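PDB 6ZGQ: AceL NrdHF-1-1 Intein from Metagenome, which probably carries out protein trans-splicing as a naturally split class 3 intein, studied here as a linked, splice-inactive form. Local coordinates for residues A64-K69 against H74-E79; E31-D36 against S106-K111. All blocks are in the same frame, centred on the assembly; numbering follows the deposited sequence.

Contact 1 (64-69 with 74-79) is the inner of the two: its centre lies about 6 Å from the centre of the chain, against about 12 Å for contact 2 (31-36 with 106-111), and all three of its touching residues are buried. Both reach the same large antiparallel sheet, contact 1 through strand 75-80 and contact 2 through strand 109-114, each from a different smaller sheet. Their centres are about 14 Å apart, and along the chain contact 1 nests inside the loop closed by contact 2. The chemistry differs as well: in contact 1 a methionine methyl packs between a phenylalanine edge and an amide oxygen, and a water links that amide to a backbone N-H, whereas contact 2 is wholly apolar and only partly buried.

Contact 1: A64-K69 against H74-E79; sequences AGFDQK and HRMIYE
Apolar packing centres on the M76 methyl, which meets the edge of the F66 ring. M76 CE lies near the ring plane, 3.9 Å from F66 CZ, and therefore approaches the ring edge and not a face. The methionine chain folds at both outer torsions (chi2 -56°, chi3 -72°), which carries its end closer to 64-69 than the direction of its CB would suggest. F61 of strand 57-63 and F100 of strand 98-104 also touch M76.

The same methyl brushes a polar group. M76 CE is 3.4 Å from Q68 OE1, and M76 SD is 3.8 Å from that oxygen, the two side chains running past each other in opposite directions. The sulfur also sits at the edge of the H74 ring, in its plane.

No direct hydrogen bond joins the segments; the polar link between them is water 1. I77 N donates to this water at 2.9 Å, while the water stands 3.1 Å from Q68 OE1, suitably placed to donate to it. Q68 OE1 is also bonded to T153 OG1, and Q68 NE2 to S151 OG and V152 O, so both ends of the buried amide are held by strand 150-154. On segment 64-69 itself, K69 NZ forms a salt bridge to D67 OD1, approaching from above the carboxylate plane; E146 is a second partner of K69.

With CA atoms of Q68 and M76 9.2 Å apart, these strands face each other from separate sheets, as expected within the all-beta Hint fold of inteins. H74, whose NE2 is also bonded to T153 OG1, probably corresponds to the histidine of the intein block B motif.

Contact 2: E31-D36 against S106-K111; sequences EVLQFD and SHMQIK
L33 and M108 reach toward each other end on, one leucine methyl meeting the thioether. L33 CD2 is 3.5 Å from M108 SD and 3.9 Å from M108 CE, so a single branch of the leucine does the touching. L33 CG stands anti to the backbone N (chi1 -174°), which projects the isobutyl group from strand 32-35 across to the other segment. M108 answers with a chain bent at chi2 (-55°), turning its sulfur and methyl to the leucine. Because M108 was deposited in two conformers, these distances hold for one of them. Y44 of the adjacent strand 42-45 touches both residues and lines this meeting point.

Strands 32-35 and 42-45 form an antiparallel hairpin, and L33 also bonds through its backbone to T15 and V142. The contact sets that hairpin against the start of strand 109-114 in the large antiparallel sheet of what is probably a Hint fold. No hydrogen bond joins the two segments, and the CA atoms of L33 and M108 are 10.0 Å apart, so side chains alone span the gap between the backbones. S106 and H107 probably belong to the engineered Gly-Ser-His linker that joins the two intein pieces, with M108 just after it. M108 has positive phi and psi, in the left-handed region, and the extended strand begins at the next residue.

Two residues farther along each segment, F35 and I110 cross at about a right angle. I110 CD1 comes to 3.9 Å from F35 CE1, approaching the ring obliquely. F42 of the hairpin touches I110 and also meets the F35 ring, with their planes inclined by about 50°, while I101 of strand 98-104 packs on I110.

Contact 1: A64-K69 against H74-E79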
loop_
_atom_site.group_PDB
_atom_site.type_symbol
_atom_site.label_atom_id
_atom_site.label_comp_id
_atom_site.label_asym_id
_atom_site.label_seq_id
_atom_site.Cartn_x
_atom_site.Cartn_y
_atom_site.Cartn_z
ATOM N N ALA A 64 13.132 1.144 7.246
ATOM C CA ALA A 64 13.883 0.148 6.465
ATOM C C ALA A 64 13.416 0.011 5.008
ATOM O O ALA A 64 13.296 -1.112 4.505
ATOM C CB ALA A 64 13.832 -1.200 7.176
ATOM N N GLY A 65 13.176 1.150 4.348
ATOM C CA GLY A 65 12.761 1.206 2.933
ATOM C C GLY A 65 11.260 1.052 2.729
ATOM O O GLY A 65 10.807 1.009 1.581
ATOM N N PHE A 66 10.507 0.964 3.835
ATOM C CA PHE A 66 9.032 0.900 3.847
ATOM C C PHE A 66 8.480 2.259 4.329
ATOM O O PHE A 66 8.849 2.741 5.412
ATOM C CB PHE A 66 8.568 -0.254 4.759
ATOM C CG PHE A 66 7.087 -0.543 4.703
ATOM C CD1 PHE A 66 6.543 -1.273 3.660
ATOM C CD2 PHE A 66 6.246 -0.104 5.714
ATOM C CE1 PHE A 66 5.186 -1.541 3.616
ATOM C CE2 PHE A 66 4.887 -0.364 5.675
ATOM C CZ PHE A 66 4.354 -1.079 4.620
ATOM N N ASP A 67 7.638 2.888 3.507
ATOM C CA ASP A 67 6.905 4.109 3.898
ATOM C C ASP A 67 5.519 4.087 3.258
ATOM O O ASP A 67 5.429 4.085 2.025
ATOM C CB ASP A 67 7.655 5.381 3.475
ATOM C CG ASP A 67 7.162 6.633 4.201
ATOM O OD1 ASP A 67 5.983 7.010 4.027
ATOM O OD2 ASP A 67 7.956 7.227 4.953
ATOM N N GLN A 68 4.473 4.046 4.093
ATOM C CA GLN A 68 3.069 4.150 3.660
ATOM C C GLN A 68 2.336 5.143 4.580
ATOM O O GLN A 68 2.565 5.142 5.798
ATOM C CB GLN A 68 2.400 2.767 3.652
ATOM C CG GLN A 68 3.047 1.820 2.648
ATOM C CD GLN A 68 2.282 0.538 2.414
ATOM O OE1 GLN A 68 1.215 0.302 2.987
ATOM N NE2 GLN A 68 2.835 -0.310 1.556
ATOM N N LYS A 69 1.522 6.010 3.965
ATOM C CA LYS A 69 0.680 6.995 4.649
ATOM C C LYS A 69 -0.766 6.659 4.255
ATOM O O LYS A 69 -1.155 6.848 3.095
ATOM C CB LYS A 69 1.108 8.419 4.248
ATOM C CG LYS A 69 2.548 8.744 4.646
ATOM C CD LYS A 69 2.961 10.165 4.289
ATOM C CE LYS A 69 4.457 10.383 4.460
ATOM N NZ LYS A 69 5.225 9.931 3.267
ATOM N N HIS A 74 -7.500 1.520 6.213
ATOM C CA HIS A 74 -6.740 1.003 5.064
ATOM C C HIS A 74 -6.194 -0.389 5.397
ATOM O O HIS A 74 -5.747 -0.612 6.530
ATOM C CB HIS A 74 -5.587 1.924 4.687
ATOM C CG HIS A 74 -4.832 1.438 3.501
ATOM N ND1 HIS A 74 -5.365 1.466 2.233
ATOM C CD2 HIS A 74 -3.608 0.877 3.388
ATOM C CE1 HIS A 74 -4.490 0.965 1.384
ATOM N NE2 HIS A 74 -3.418 0.589 2.059
ATOM N N ARG A 75 -6.245 -1.303 4.423
ATOM C CA ARG A 75 -5.775 -2.681 4.594
ATOM C C ARG A 75 -4.247 -2.705 4.439
ATOM O O ARG A 75 -3.729 -2.353 3.367
ATOM C CB ARG A 75 -6.472 -3.615 3.592
ATOM C CG ARG A 75 -7.960 -3.803 3.878
ATOM C CD ARG A 75 -8.708 -4.444 2.722
ATOM N NE ARG A 75 -8.225 -5.800 2.432
ATOM C CZ ARG A 75 -7.505 -6.163 1.365
ATOM N NH1 ARG A 75 -7.162 -5.291 0.429
ATOM N NH2 ARG A 75 -7.124 -7.426 1.227
ATOM N N MET A 76 -3.541 -3.043 5.526
ATOM C CA MET A 76 -2.093 -3.275 5.494
ATOM C C MET A 76 -1.879 -4.743 5.140
ATOM O O MET A 76 -2.625 -5.594 5.637
ATOM C CB MET A 76 -1.448 -2.940 6.841
ATOM C CG MET A 76 -1.627 -1.485 7.247
ATOM S SD MET A 76 -0.989 -0.349 6.002
ATOM C CE MET A 76 0.774 -0.589 6.215
ATOM N N ILE A 77 -0.912 -5.000 4.252
ATOM C CA ILE A 77 -0.606 -6.330 3.707
ATOM C C ILE A 77 0.771 -6.722 4.246
ATOM O O ILE A 77 1.721 -5.933 4.151
ATOM C CB ILE A 77 -0.636 -6.312 2.154
ATOM C CG1 ILE A 77 -2.016 -5.859 1.640
ATOM C CG2 ILE A 77 -0.262 -7.668 1.566
ATOM C CD1 ILE A 77 -3.177 -6.769 2.001
ATOM N N TYR A 78 0.847 -7.902 4.866
ATOM C CA TYR A 78 2.090 -8.427 5.434
ATOM C C TYR A 78 2.108 -9.934 5.203
ATOM O O TYR A 78 1.051 -10.510 4.906
ATOM C CB TYR A 78 2.196 -8.064 6.923
ATOM C CG TYR A 78 1.083 -8.588 7.797
ATOM C CD1 TYR A 78 -0.106 -7.886 7.935
ATOM C CD2 TYR A 78 1.225 -9.776 8.498
ATOM C CE1 TYR A 78 -1.124 -8.359 8.742
ATOM C CE2 TYR A 78 0.211 -10.262 9.305
ATOM C CZ TYR A 78 -0.963 -9.546 9.426
ATOM O OH TYR A 78 -1.978 -10.011 10.222
ATOM N N GLU A 79 3.301 -10.530 5.295
ATOM C CA GLU A 79 3.495 -11.984 5.291
ATOM C C GLU A 79 3.695 -12.433 6.741
ATOM O O GLU A 79 4.368 -11.725 7.509
ATOM C CB GLU A 79 4.708 -12.379 4.429
ATOM C CG GLU A 79 4.807 -13.885 4.208
ATOM C CD GLU A 79 5.960 -14.328 3.327
ATOM O OE1 GLU A 79 6.663 -13.472 2.746
ATOM O OE2 GLU A 79 6.155 -15.560 3.216
HETATM O O HOH W 1 0.735 -2.750 3.364
#

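Contact 2: E31-D36 against S106-K111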
loop_
_atom_site.group_PDB
_atom_site.type_symbol
_atom_site.label_atom_id
_atom_site.label_comp_id
_atom_site.label_asym_id
_atom_site.label_seq_id
_atom_site.Cartn_x
_atom_site.Cartn_y
_atom_site.Cartn_z
ATOM N N GLU A 31 -2.925 0.463 -16.097
ATOM C CA GLU A 31 -2.445 -0.909 -15.878
ATOM C C GLU A 31 -1.563 -0.921 -14.625
ATOM O O GLU A 31 -0.359 -0.637 -14.719
ATOM C CB GLU A 31 -1.666 -1.388 -17.108
ATOM C CG GLU A 31 -2.487 -1.335 -18.383
ATOM C CD GLU A 31 -1.696 -1.781 -19.593
ATOM O OE1 GLU A 31 -0.960 -0.950 -20.168
ATOM O OE2 GLU A 31 -1.814 -2.964 -19.963
ATOM N N VAL A 32 -2.164 -1.284 -13.489
ATOM C CA VAL A 32 -1.550 -1.174 -12.156
ATOM C C VAL A 32 -0.857 -2.489 -11.813
ATOM O O VAL A 32 -1.432 -3.555 -12.066
ATOM C CB VAL A 32 -2.629 -0.847 -11.085
ATOM C CG1 VAL A 32 -2.062 -0.890 -9.671
ATOM C CG2 VAL A 32 -3.261 0.512 -11.363
ATOM N N LEU A 33 0.355 -2.407 -11.249
ATOM C CA LEU A 33 1.076 -3.597 -10.757
ATOM C C LEU A 33 0.374 -4.087 -9.492
ATOM O O LEU A 33 0.471 -3.430 -8.440
ATOM C CB LEU A 33 2.548 -3.271 -10.467
ATOM C CG LEU A 33 3.427 -4.467 -10.080
ATOM C CD1 LEU A 33 3.415 -5.527 -11.172
ATOM C CD2 LEU A 33 4.850 -4.030 -9.777
ATOM N N GLN A 34 -0.368 -5.194 -9.618
ATOM C CA GLN A 34 -1.051 -5.833 -8.489
ATOM C C GLN A 34 -0.182 -6.980 -7.985
ATOM O O GLN A 34 0.718 -7.428 -8.706
ATOM C CB GLN A 34 -2.468 -6.302 -8.869
ATOM C CG GLN A 34 -2.540 -7.518 -9.779
ATOM C CD GLN A 34 -3.854 -8.249 -9.634
ATOM O OE1 GLN A 34 -4.901 -7.633 -9.443
ATOM N NE2 GLN A 34 -3.808 -9.571 -9.705
ATOM N N PHE A 35 -0.444 -7.395 -6.742
ATOM C CA PHE A 35 0.162 -8.557 -6.080
ATOM C C PHE A 35 -0.999 -9.446 -5.612
ATOM O O PHE A 35 -1.848 -8.996 -4.830
ATOM C CB PHE A 35 1.030 -8.080 -4.907
ATOM C CG PHE A 35 1.723 -9.179 -4.137
ATOM C CD1 PHE A 35 2.813 -9.847 -4.672
ATOM C CD2 PHE A 35 1.310 -9.507 -2.852
ATOM C CE1 PHE A 35 3.466 -10.834 -3.952
ATOM C CE2 PHE A 35 1.955 -10.495 -2.128
ATOM C CZ PHE A 35 3.032 -11.163 -2.680
ATOM N N ASP A 36 -1.057 -10.678 -6.127
ATOM C CA ASP A 36 -2.141 -11.615 -5.789
ATOM C C ASP A 36 -1.823 -12.236 -4.423
ATOM O O ASP A 36 -0.770 -12.863 -4.269
ATOM C CB ASP A 36 -2.304 -12.681 -6.874
ATOM C CG ASP A 36 -3.476 -13.593 -6.608
ATOM O OD1 ASP A 36 -3.329 -14.499 -5.762
ATOM O OD2 ASP A 36 -4.544 -13.376 -7.215
ATOM N N SER A 106 14.220 -3.733 -10.672
ATOM C CA SER A 106 13.356 -3.756 -11.869
ATOM C C SER A 106 12.732 -5.133 -12.138
ATOM O O SER A 106 11.838 -5.229 -12.988
ATOM C CB SER A 106 14.160 -3.323 -13.099
ATOM O OG SER A 106 14.902 -2.151 -12.824
ATOM N N HIS A 107 13.192 -6.164 -11.411
ATOM C CA HIS A 107 12.815 -7.574 -11.633
ATOM C C HIS A 107 11.749 -8.075 -10.632
ATOM O O HIS A 107 11.504 -9.291 -10.573
ATOM C CB HIS A 107 14.057 -8.487 -11.573
ATOM C CG HIS A 107 15.315 -7.838 -12.066
ATOM N ND1 HIS A 107 15.333 -6.944 -13.116
ATOM C CD2 HIS A 107 16.598 -7.958 -11.651
ATOM C CE1 HIS A 107 16.572 -6.537 -13.323
ATOM N NE2 HIS A 107 17.360 -7.138 -12.448
ATOM N N MET A 108 11.153 -7.142 -9.875
ATOM C CA MET A 108 10.085 -7.401 -8.885
ATOM C C MET A 108 10.537 -8.393 -7.812
ATOM O O MET A 108 9.799 -9.327 -7.487
ATOM C CB MET A 108 8.805 -7.914 -9.560
ATOM C CG MET A 108 8.323 -7.070 -10.729
ATOM S SD MET A 108 8.097 -5.339 -10.295
ATOM C CE MET A 108 8.067 -4.583 -11.920
ATOM N N GLN A 109 11.740 -8.175 -7.269
ATOM C CA GLN A 109 12.321 -9.034 -6.210
ATOM C C GLN A 109 11.678 -8.665 -4.868
ATOM O O GLN A 109 11.675 -7.479 -4.503
ATOM C CB GLN A 109 13.844 -8.871 -6.167
ATOM C CG GLN A 109 14.550 -9.734 -5.128
ATOM C CD GLN A 109 14.932 -11.123 -5.631
ATOM O OE1 GLN A 109 14.959 -11.390 -6.833
ATOM N NE2 GLN A 109 15.251 -12.013 -4.701
ATOM N N ILE A 110 11.114 -9.661 -4.171
ATOM C CA ILE A 110 10.439 -9.476 -2.872
ATOM C C ILE A 110 11.467 -9.497 -1.738
ATOM O O ILE A 110 12.222 -10.476 -1.618
ATOM C CB ILE A 110 9.391 -10.580 -2.601
ATOM C CG1 ILE A 110 8.343 -10.630 -3.721
ATOM C CG2 ILE A 110 8.738 -10.357 -1.240
ATOM C CD1 ILE A 110 7.258 -11.660 -3.496
ATOM N N LYS A 111 11.474 -8.433 -0.925
ATOM C CA LYS A 111 12.264 -8.334 0.314
ATOM C C LYS A 111 11.313 -8.158 1.494
ATOM O O LYS A 111 10.553 -7.190 1.508
ATOM C CB LYS A 111 13.225 -7.140 0.262
ATOM C CG LYS A 111 13.997 -6.924 1.562
ATOM C CD LYS A 111 15.289 -6.154 1.354
ATOM C CE LYS A 111 15.144 -4.683 1.701
ATOM N NZ LYS A 111 16.443 -3.996 1.490
#